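Local coordinates for protein homoserine O-acetyltransferase (Bacillus anthracis str. 'Ames Ancestor', PDB 3I1I) that probably transfers an acetyl group from acetyl-CoA to the hydroxyl of homoserine, an early step toward methionine, at residues A[157-162]-A[182-187]; A[164-169]-A[294-299]; A[198-203]-A[279-284]. All blocks are in the same frame, centred on the assembly; numbering follows the deposited sequence.

Contact 1 of 3, residues A[157-162]-A[182-187]; sequences GGMIAQ and PQNPII
M159, on the helix that runs through 157-162, comes nearest in backbone to P182, with CA atoms 7.0 Å apart, and the 182-185 loop passes the helix before a new helix opens at I186 with P185 as its N-cap residue. Two buried side chains span the gap. The selenomethionine M159 is extended beyond CG, and this unbranched, flexible chain carries its methyl CE to within 3.4 Å of N184 OD1. Asparagine suits this buried place before the helix because its amide can accept and donate at once: OD1 accepts from Q321, and ND2 pairs with S189 in the helix that follows. Q162 lays its OE1 3.1 Å from P182 CA. Its NE2 donates to G158 O one turn back at 3.0 Å, arriving 60° above the carbonyl plane while Q162 N reaches the same oxygen from the opposite face. NE2 also bonds N181 O, and these two acceptors fix which way the amide is flipped, turning OE1 toward the proline. The pattern is that of an alpha/beta hydrolase core, where the helix after a probable nucleophile elbow, with G157 in its GxSxG pattern, meets the chain leaving the next strand.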
loop_
_atom_site.group_PDB
_atom_site.type_symbol
_atom_site.label_atom_id
_atom_site.label_comp_id
_atom_site.label_asym_id
_atom_site.label_seq_id
_atom_site.Cartn_x
_atom_site.Cartn_y
_atom_site.Cartn_z
ATOM N N GLY A 157 -7.197 20.669 4.808
ATOM C CA GLY A 157 -7.798 21.977 5.003
ATOM C C GLY A 157 -7.087 22.776 6.097
ATOM O O GLY A 157 -6.892 24.008 5.970
ATOM N N GLY A 158 -6.699 22.089 7.166
ATOM C CA GLY A 158 -5.882 22.702 8.201
ATOM C C GLY A 158 -4.454 23.047 7.773
ATOM O O GLY A 158 -3.828 23.921 8.350
HETATM N N MSE A 159 -3.934 22.338 6.784
HETATM C CA MSE A 159 -2.613 22.619 6.236
HETATM C C MSE A 159 -2.627 23.958 5.510
HETATM O O MSE A 159 -1.723 24.762 5.686
HETATM C CB MSE A 159 -2.174 21.514 5.272
HETATM C CG MSE A 159 -1.961 20.173 5.987
HETATM SE SE MSE A 159 -1.601 18.654 4.817
HETATM C CE MSE A 159 -1.528 17.365 6.237
ATOM N N ILE A 160 -3.668 24.180 4.703
ATOM C CA ILE A 160 -3.873 25.433 4.050
ATOM C C ILE A 160 -4.055 26.540 5.096
ATOM O O ILE A 160 -3.446 27.621 4.996
ATOM C CB ILE A 160 -5.080 25.391 3.114
ATOM C CG1 ILE A 160 -4.848 24.376 1.993
ATOM C CG2 ILE A 160 -5.371 26.781 2.550
ATOM C CD1 ILE A 160 -6.149 23.610 1.519
ATOM N N ALA A 161 -4.832 26.270 6.128
ATOM C CA ALA A 161 -5.068 27.310 7.137
ATOM C C ALA A 161 -3.755 27.674 7.809
ATOM O O ALA A 161 -3.538 28.827 8.193
ATOM C CB ALA A 161 -6.084 26.863 8.162
ATOM N N GLN A 162 -2.879 26.685 7.979
ATOM C CA GLN A 162 -1.642 26.972 8.667
ATOM C C GLN A 162 -0.748 27.814 7.768
ATOM O O GLN A 162 -0.047 28.680 8.249
ATOM C CB GLN A 162 -0.929 25.697 9.101
ATOM C CG GLN A 162 -1.510 25.062 10.334
ATOM C CD GLN A 162 -0.959 23.651 10.547
ATOM O OE1 GLN A 162 -0.067 23.456 11.355
ATOM N NE2 GLN A 162 -1.480 22.677 9.795
ATOM N N PRO A 182 1.737 20.736 11.582
ATOM C CA PRO A 182 2.510 21.725 10.854
ATOM C C PRO A 182 3.391 21.114 9.778
ATOM O O PRO A 182 3.842 21.824 8.885
ATOM C CB PRO A 182 3.358 22.400 11.942
ATOM C CG PRO A 182 3.360 21.468 13.063
ATOM C CD PRO A 182 2.160 20.630 12.988
ATOM N N GLN A 183 3.663 19.820 9.908
ATOM C CA GLN A 183 4.525 19.092 8.976
ATOM C C GLN A 183 3.944 17.718 8.825
ATOM O O GLN A 183 3.636 17.102 9.827
ATOM C CB GLN A 183 5.950 18.974 9.539
ATOM C CG GLN A 183 6.636 20.308 9.765
ATOM C CD GLN A 183 8.020 20.171 10.420
ATOM O OE1 GLN A 183 8.130 19.650 11.528
ATOM N NE2 GLN A 183 9.066 20.678 9.748
ATOM N N ASN A 184 3.738 17.236 7.605
ATOM C CA ASN A 184 3.077 15.961 7.461
ATOM C C ASN A 184 3.993 14.890 8.075
ATOM O O ASN A 184 5.162 14.798 7.730
ATOM C CB ASN A 184 2.768 15.620 6.017
ATOM C CG ASN A 184 1.709 14.535 5.909
ATOM O OD1 ASN A 184 0.619 14.725 6.430
ATOM N ND2 ASN A 184 2.011 13.413 5.239
ATOM N N PRO A 185 3.472 14.109 9.023
ATOM C CA PRO A 185 4.331 13.105 9.637
ATOM C C PRO A 185 4.950 12.183 8.616
ATOM O O PRO A 185 4.349 11.905 7.579
ATOM C CB PRO A 185 3.387 12.334 10.545
ATOM C CG PRO A 185 2.322 13.333 10.880
ATOM C CD PRO A 185 2.118 14.110 9.590
ATOM N N ILE A 186 6.161 11.748 8.909
ATOM C CA ILE A 186 6.907 10.863 8.025
ATOM C C ILE A 186 6.117 9.566 7.774
ATOM O O ILE A 186 6.024 9.125 6.643
ATOM C CB ILE A 186 8.294 10.503 8.643
ATOM C CG1 ILE A 186 9.138 11.766 8.828
ATOM C CG2 ILE A 186 9.044 9.473 7.779
ATOM C CD1 ILE A 186 9.376 12.587 7.536
ATOM N N ILE A 187 5.538 8.990 8.830
ATOM C CA ILE A 187 4.776 7.739 8.711
ATOM C C ILE A 187 3.649 7.875 7.722
ATOM O O ILE A 187 3.473 7.004 6.855
ATOM C CB ILE A 187 4.235 7.236 10.066
ATOM C CG1 ILE A 187 3.677 5.816 9.950
ATOM C CG2 ILE A 187 3.155 8.199 10.702
ATOM C CD1 ILE A 187 3.418 5.152 11.437
#

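Contact 2 of 3, residues A[164-169]-A[294-299]; sequences WAVHYP and HGFSSL
The rings of F296 and H167 meet obliquely, their planes at 50° and their centroids 5.6 Å apart, with H167 NE2 at the edge of the F296 ring, near its plane, and a water also at the ring's edge. The closest approach runs from F296 CE2 to H167 NE2, 3.8 Å. That water lies in the plane of the imidazole, 2.7 Å from H167 NE2, and may also donate to H294 O, over a longer 3.3 Å, so the NE2-CE1 side of the histidine ring both touches the phenylalanine and binds the water. V166 supplies the apolar part: its CG1, anti to the backbone N (chi1 168°), lies 3.9 Å from F296 CZ. Coming from the opposite direction, the phenylalanine thus rests its outer end on two neighbouring residues of the helix, while E301 and A302 of helix 299-304 also touch it. G295 suits the turn before it, because at its positive phi of 111° a CB would press on the preceding carbonyl oxygen. S298 caps the next helix through E301 N. The whole joins the C-terminal end of helix 156-167, which follows the probable nucleophile elbow, to the partly exposed loop before helix 299-304, on the periphery of an alpha/beta hydrolase fold.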
loop_
_atom_site.group_PDB
_atom_site.type_symbol
_atom_site.label_atom_id
_atom_site.label_comp_id
_atom_site.label_asym_id
_atom_site.label_seq_id
_atom_site.Cartn_x
_atom_site.Cartn_y
_atom_site.Cartn_z
ATOM N N TRP A 164 -1.759 30.030 5.597
ATOM C CA TRP A 164 -2.290 31.383 5.810
ATOM C C TRP A 164 -1.722 32.085 7.052
ATOM O O TRP A 164 -1.282 33.237 6.992
ATOM C CB TRP A 164 -3.813 31.340 5.985
ATOM C CG TRP A 164 -4.561 31.497 4.748
ATOM C CD1 TRP A 164 -4.982 30.513 3.945
ATOM C CD2 TRP A 164 -5.019 32.727 4.168
ATOM N NE1 TRP A 164 -5.679 31.034 2.901
ATOM C CE2 TRP A 164 -5.701 32.399 3.006
ATOM C CE3 TRP A 164 -4.896 34.064 4.518
ATOM C CZ2 TRP A 164 -6.287 33.352 2.190
ATOM C CZ3 TRP A 164 -5.487 35.018 3.704
ATOM C CH2 TRP A 164 -6.148 34.663 2.553
ATOM N N ALA A 165 -1.771 31.387 8.182
ATOM C CA ALA A 165 -1.294 31.951 9.437
ATOM C C ALA A 165 0.213 32.304 9.373
ATOM O O ALA A 165 0.651 33.351 9.873
ATOM C CB ALA A 165 -1.583 31.002 10.590
ATOM N N VAL A 166 0.992 31.449 8.739
ATOM C CA VAL A 166 2.426 31.701 8.584
ATOM C C VAL A 166 2.680 32.842 7.571
ATOM O O VAL A 166 3.381 33.785 7.872
ATOM C CB VAL A 166 3.181 30.409 8.157
ATOM C CG1 VAL A 166 4.598 30.719 7.718
ATOM C CG2 VAL A 166 3.164 29.410 9.307
ATOM N N HIS A 167 2.073 32.768 6.393
ATOM C CA HIS A 167 2.462 33.657 5.318
ATOM C C HIS A 167 1.652 34.914 5.145
ATOM O O HIS A 167 2.095 35.787 4.438
ATOM C CB HIS A 167 2.553 32.884 4.024
ATOM C CG HIS A 167 3.676 31.907 4.016
ATOM N ND1 HIS A 167 4.938 32.223 3.545
ATOM C CD2 HIS A 167 3.757 30.638 4.491
ATOM C CE1 HIS A 167 5.733 31.171 3.686
ATOM N NE2 HIS A 167 5.047 30.200 4.268
ATOM N N TYR A 168 0.497 35.045 5.799
ATOM C CA TYR A 168 -0.262 36.268 5.720
ATOM C C TYR A 168 -0.612 36.727 7.100
ATOM O O TYR A 168 -1.782 36.890 7.453
ATOM C CB TYR A 168 -1.513 36.067 4.867
ATOM C CG TYR A 168 -1.188 35.787 3.437
ATOM C CD1 TYR A 168 -0.682 36.786 2.613
ATOM C CD2 TYR A 168 -1.334 34.530 2.921
ATOM C CE1 TYR A 168 -0.344 36.528 1.281
ATOM C CE2 TYR A 168 -1.014 34.241 1.566
ATOM C CZ TYR A 168 -0.527 35.233 0.764
ATOM O OH TYR A 168 -0.248 34.939 -0.539
ATOM N N PRO A 169 0.418 36.970 7.898
ATOM C CA PRO A 169 0.165 37.274 9.276
ATOM C C PRO A 169 -0.551 38.610 9.529
ATOM O O PRO A 169 -1.146 38.745 10.578
ATOM C CB PRO A 169 1.573 37.333 9.871
ATOM C CG PRO A 169 2.397 37.758 8.748
ATOM C CD PRO A 169 1.858 37.061 7.571
ATOM N N HIS A 294 9.179 24.669 5.525
ATOM C CA HIS A 294 9.830 24.752 4.209
ATOM C C HIS A 294 9.963 26.210 3.788
ATOM O O HIS A 294 9.002 26.965 3.783
ATOM C CB HIS A 294 9.046 24.022 3.133
ATOM C CG HIS A 294 9.720 24.052 1.812
ATOM N ND1 HIS A 294 10.982 23.525 1.620
ATOM C CD2 HIS A 294 9.348 24.590 0.626
ATOM C CE1 HIS A 294 11.341 23.709 0.360
ATOM N NE2 HIS A 294 10.371 24.356 -0.263
ATOM N N GLY A 295 11.144 26.625 3.413
ATOM C CA GLY A 295 11.353 28.059 3.201
ATOM C C GLY A 295 12.273 28.623 4.275
ATOM O O GLY A 295 13.181 29.361 3.969
ATOM N N PHE A 296 12.100 28.174 5.506
ATOM C CA PHE A 296 12.654 28.822 6.646
ATOM C C PHE A 296 13.839 28.030 7.135
ATOM O O PHE A 296 14.173 27.000 6.562
ATOM C CB PHE A 296 11.571 28.903 7.725
ATOM C CG PHE A 296 10.404 29.782 7.344
ATOM C CD1 PHE A 296 10.427 31.133 7.597
ATOM C CD2 PHE A 296 9.283 29.245 6.734
ATOM C CE1 PHE A 296 9.368 31.933 7.241
ATOM C CE2 PHE A 296 8.222 30.032 6.383
ATOM C CZ PHE A 296 8.264 31.372 6.636
ATOM N N SER A 297 14.461 28.486 8.214
ATOM C CA SER A 297 15.596 27.781 8.776
ATOM C C SER A 297 15.162 26.747 9.782
ATOM O O SER A 297 15.913 25.877 10.105
ATOM C CB SER A 297 16.575 28.764 9.426
ATOM O OG SER A 297 15.940 29.528 10.413
ATOM N N SER A 298 13.943 26.850 10.285
ATOM C CA SER A 298 13.399 25.842 11.199
ATOM C C SER A 298 11.904 26.055 11.398
ATOM O O SER A 298 11.353 27.122 11.026
ATOM C CB SER A 298 14.049 25.983 12.568
ATOM O OG SER A 298 13.623 27.192 13.213
ATOM N N LEU A 299 11.261 25.063 12.014
ATOM C CA LEU A 299 9.860 25.179 12.398
ATOM C C LEU A 299 9.665 26.391 13.293
ATOM O O LEU A 299 8.722 27.150 13.084
ATOM C CB LEU A 299 9.389 23.914 13.103
ATOM C CG LEU A 299 7.927 23.881 13.547
ATOM C CD1 LEU A 299 6.970 24.132 12.360
ATOM C CD2 LEU A 299 7.615 22.548 14.242
HETATM O O HOH W 1 6.001 27.774 4.813
#

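Contact 3 of 3, residues A[198-203]-A[279-284]; sequences EAIRLD and SWMYTA
Apolar contacts carry most of this meeting, centred on I200 and the selenomethionine M281, whose CA atoms lie 7.7 Å apart. I200 ends in CD1, which touches M281 CG at 3.8 Å and W280 CD1 at the same distance. The beta-branched isoleucine has a restricted first torsion, and its longer arm carries CD1 to the indole, met obliquely. W280 has CG anti to its backbone N (chi1 -171°), a torsion that swings the broad ring beside I200 and in among L220, N224 and M227 of helix 217-228. These helices belong to the mainly helical region inserted between strands 174-178 and 309-313 of the alpha/beta hydrolase sheet. Here helix 198-202 and helix 279-284 run nearly antiparallel, at 151°, with axes 10.4 Å apart. A second kind of contact sets a cation against a methyl group: the M281 chain bends at its last torsion (chi3 23°), which brings CE within 3.7 Å of R201 NH1, the arginine reaching in on its extended aliphatic chain. V254 of the second subunit packs on both. Within helix 279-284, polar bonding is local: T283 OG1 donates to S279 O at 3.0 Å, above the carbonyl plane and on the face opposite T283 N, so a buried hydroxyl is satisfied by its own helix.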
loop_
_atom_site.group_PDB
_atom_site.type_symbol
_atom_site.label_atom_id
_atom_site.label_comp_id
_atom_site.label_asym_id
_atom_site.label_seq_id
_atom_site.Cartn_x
_atom_site.Cartn_y
_atom_site.Cartn_z
ATOM N N GLU A 198 2.816 5.475 -5.695
ATOM C CA GLU A 198 3.415 4.317 -6.329
ATOM C C GLU A 198 2.421 3.217 -6.735
ATOM O O GLU A 198 2.600 2.603 -7.770
ATOM C CB GLU A 198 4.550 3.773 -5.468
ATOM C CG GLU A 198 5.769 4.689 -5.681
ATOM C CD GLU A 198 6.966 4.328 -4.854
ATOM O OE1 GLU A 198 7.121 3.112 -4.550
ATOM O OE2 GLU A 198 7.771 5.266 -4.556
ATOM N N ALA A 199 1.368 3.009 -5.957
ATOM C CA ALA A 199 0.331 2.041 -6.330
ATOM C C ALA A 199 -0.351 2.438 -7.673
ATOM O O ALA A 199 -0.535 1.607 -8.561
ATOM C CB ALA A 199 -0.701 1.880 -5.192
ATOM N N ILE A 200 -0.665 3.711 -7.845
ATOM C CA ILE A 200 -1.230 4.174 -9.116
ATOM C C ILE A 200 -0.224 3.993 -10.314
ATOM O O ILE A 200 -0.598 3.502 -11.394
ATOM C CB ILE A 200 -1.717 5.638 -9.010
ATOM C CG1 ILE A 200 -2.727 5.794 -7.858
ATOM C CG2 ILE A 200 -2.338 6.068 -10.321
ATOM C CD1 ILE A 200 -2.986 7.247 -7.379
ATOM N N ARG A 201 1.035 4.365 -10.116
ATOM C CA ARG A 201 2.058 4.216 -11.179
ATOM C C ARG A 201 2.279 2.751 -11.561
ATOM O O ARG A 201 2.638 2.446 -12.716
ATOM C CB ARG A 201 3.417 4.787 -10.770
ATOM C CG ARG A 201 3.451 6.325 -10.601
ATOM C CD ARG A 201 4.920 6.905 -10.513
ATOM N NE ARG A 201 4.816 8.346 -10.684
ATOM C CZ ARG A 201 5.346 9.074 -11.677
ATOM N NH1 ARG A 201 5.092 10.396 -11.732
ATOM N NH2 ARG A 201 6.157 8.520 -12.589
ATOM N N LEU A 202 2.085 1.855 -10.598
ATOM C CA LEU A 202 2.385 0.457 -10.827
ATOM C C LEU A 202 1.336 -0.187 -11.743
ATOM O O LEU A 202 1.648 -1.089 -12.536
ATOM C CB LEU A 202 2.499 -0.284 -9.490
ATOM C CG LEU A 202 3.012 -1.727 -9.577
ATOM C CD1 LEU A 202 4.410 -1.806 -10.281
ATOM C CD2 LEU A 202 3.023 -2.368 -8.174
ATOM N N ASP A 203 0.095 0.274 -11.617
ATOM C CA ASP A 203 -0.964 -0.167 -12.480
ATOM C C ASP A 203 -0.627 0.147 -13.945
ATOM O O ASP A 203 -0.463 1.298 -14.306
ATOM C CB ASP A 203 -2.257 0.525 -12.072
ATOM C CG ASP A 203 -3.487 -0.134 -12.642
ATOM O OD1 ASP A 203 -3.389 -0.857 -13.668
ATOM O OD2 ASP A 203 -4.557 0.105 -12.028
ATOM N N SER A 279 -4.973 13.326 -10.500
ATOM C CA SER A 279 -5.336 14.324 -9.544
ATOM C C SER A 279 -5.013 13.823 -8.124
ATOM O O SER A 279 -4.465 14.558 -7.274
ATOM C CB SER A 279 -6.821 14.670 -9.662
ATOM O OG SER A 279 -7.061 15.446 -10.822
ATOM N N TRP A 280 -5.368 12.570 -7.885
ATOM C CA TRP A 280 -5.093 11.940 -6.613
ATOM C C TRP A 280 -3.595 11.963 -6.336
ATOM O O TRP A 280 -3.201 12.309 -5.252
ATOM C CB TRP A 280 -5.613 10.492 -6.607
ATOM C CG TRP A 280 -5.536 9.878 -5.256
ATOM C CD1 TRP A 280 -4.409 9.418 -4.604
ATOM C CD2 TRP A 280 -6.619 9.696 -4.370
ATOM N NE1 TRP A 280 -4.748 8.954 -3.358
ATOM C CE2 TRP A 280 -6.102 9.109 -3.189
ATOM C CE3 TRP A 280 -7.990 9.954 -4.461
ATOM C CZ2 TRP A 280 -6.905 8.788 -2.104
ATOM C CZ3 TRP A 280 -8.799 9.650 -3.370
ATOM C CH2 TRP A 280 -8.253 9.053 -2.210
HETATM N N MSE A 281 -2.774 11.622 -7.324
HETATM C CA MSE A 281 -1.326 11.641 -7.129
HETATM C C MSE A 281 -0.827 13.043 -6.725
HETATM O O MSE A 281 -0.033 13.152 -5.782
HETATM C CB MSE A 281 -0.534 11.239 -8.389
HETATM C CG MSE A 281 -0.712 9.837 -8.917
HETATM SE SE MSE A 281 0.538 9.591 -10.465
HETATM C CE MSE A 281 1.808 10.913 -10.087
ATOM N N TYR A 282 -1.229 14.080 -7.472
ATOM C CA TYR A 282 -0.731 15.452 -7.213
ATOM C C TYR A 282 -1.112 15.928 -5.821
ATOM O O TYR A 282 -0.285 16.540 -5.118
ATOM C CB TYR A 282 -1.232 16.448 -8.246
ATOM C CG TYR A 282 -0.363 16.512 -9.462
ATOM C CD1 TYR A 282 -0.526 15.616 -10.491
ATOM C CD2 TYR A 282 0.645 17.467 -9.590
ATOM C CE1 TYR A 282 0.282 15.654 -11.608
ATOM C CE2 TYR A 282 1.448 17.511 -10.724
ATOM C CZ TYR A 282 1.253 16.595 -11.719
ATOM O OH TYR A 282 2.013 16.578 -12.854
ATOM N N THR A 283 -2.332 15.582 -5.408
ATOM C CA THR A 283 -2.837 15.959 -4.083
ATOM C C THR A 283 -2.078 15.157 -3.021
ATOM O O THR A 283 -1.653 15.734 -2.028
ATOM C CB THR A 283 -4.353 15.725 -3.986
ATOM O OG1 THR A 283 -4.980 16.450 -5.029
ATOM C CG2 THR A 283 -4.932 16.202 -2.635
ATOM N N ALA A 284 -1.864 13.849 -3.247
ATOM C CA ALA A 284 -1.003 13.048 -2.338
ATOM C C ALA A 284 0.405 13.663 -2.250
ATOM O O ALA A 284 0.985 13.776 -1.157
ATOM C CB ALA A 284 -0.949 11.558 -2.737
#

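How the contacts relate
From the N terminus, helix 156-167 and its C-terminal exit supply both first partners, 157-162 for contact 1 and 164-169 for contact 2. Contact 1 closes a short loop of 19 residues through strand 174-178. The chain then runs along helix 186-202 to 198-203, which meets 279-284 to close contact 3, and 294-299 at last completes contact 2. Contacts 1 and 2 therefore cross, contact 3 follows contact 1 in series, and contact 3 is nested within the loop of contact 2. Contacts 1 and 2 touch where L299 packs on P182 and Q183; contact 3 lies about 28 Å from contact 2 between centres, in the helical insertion. All three reach the second subunit.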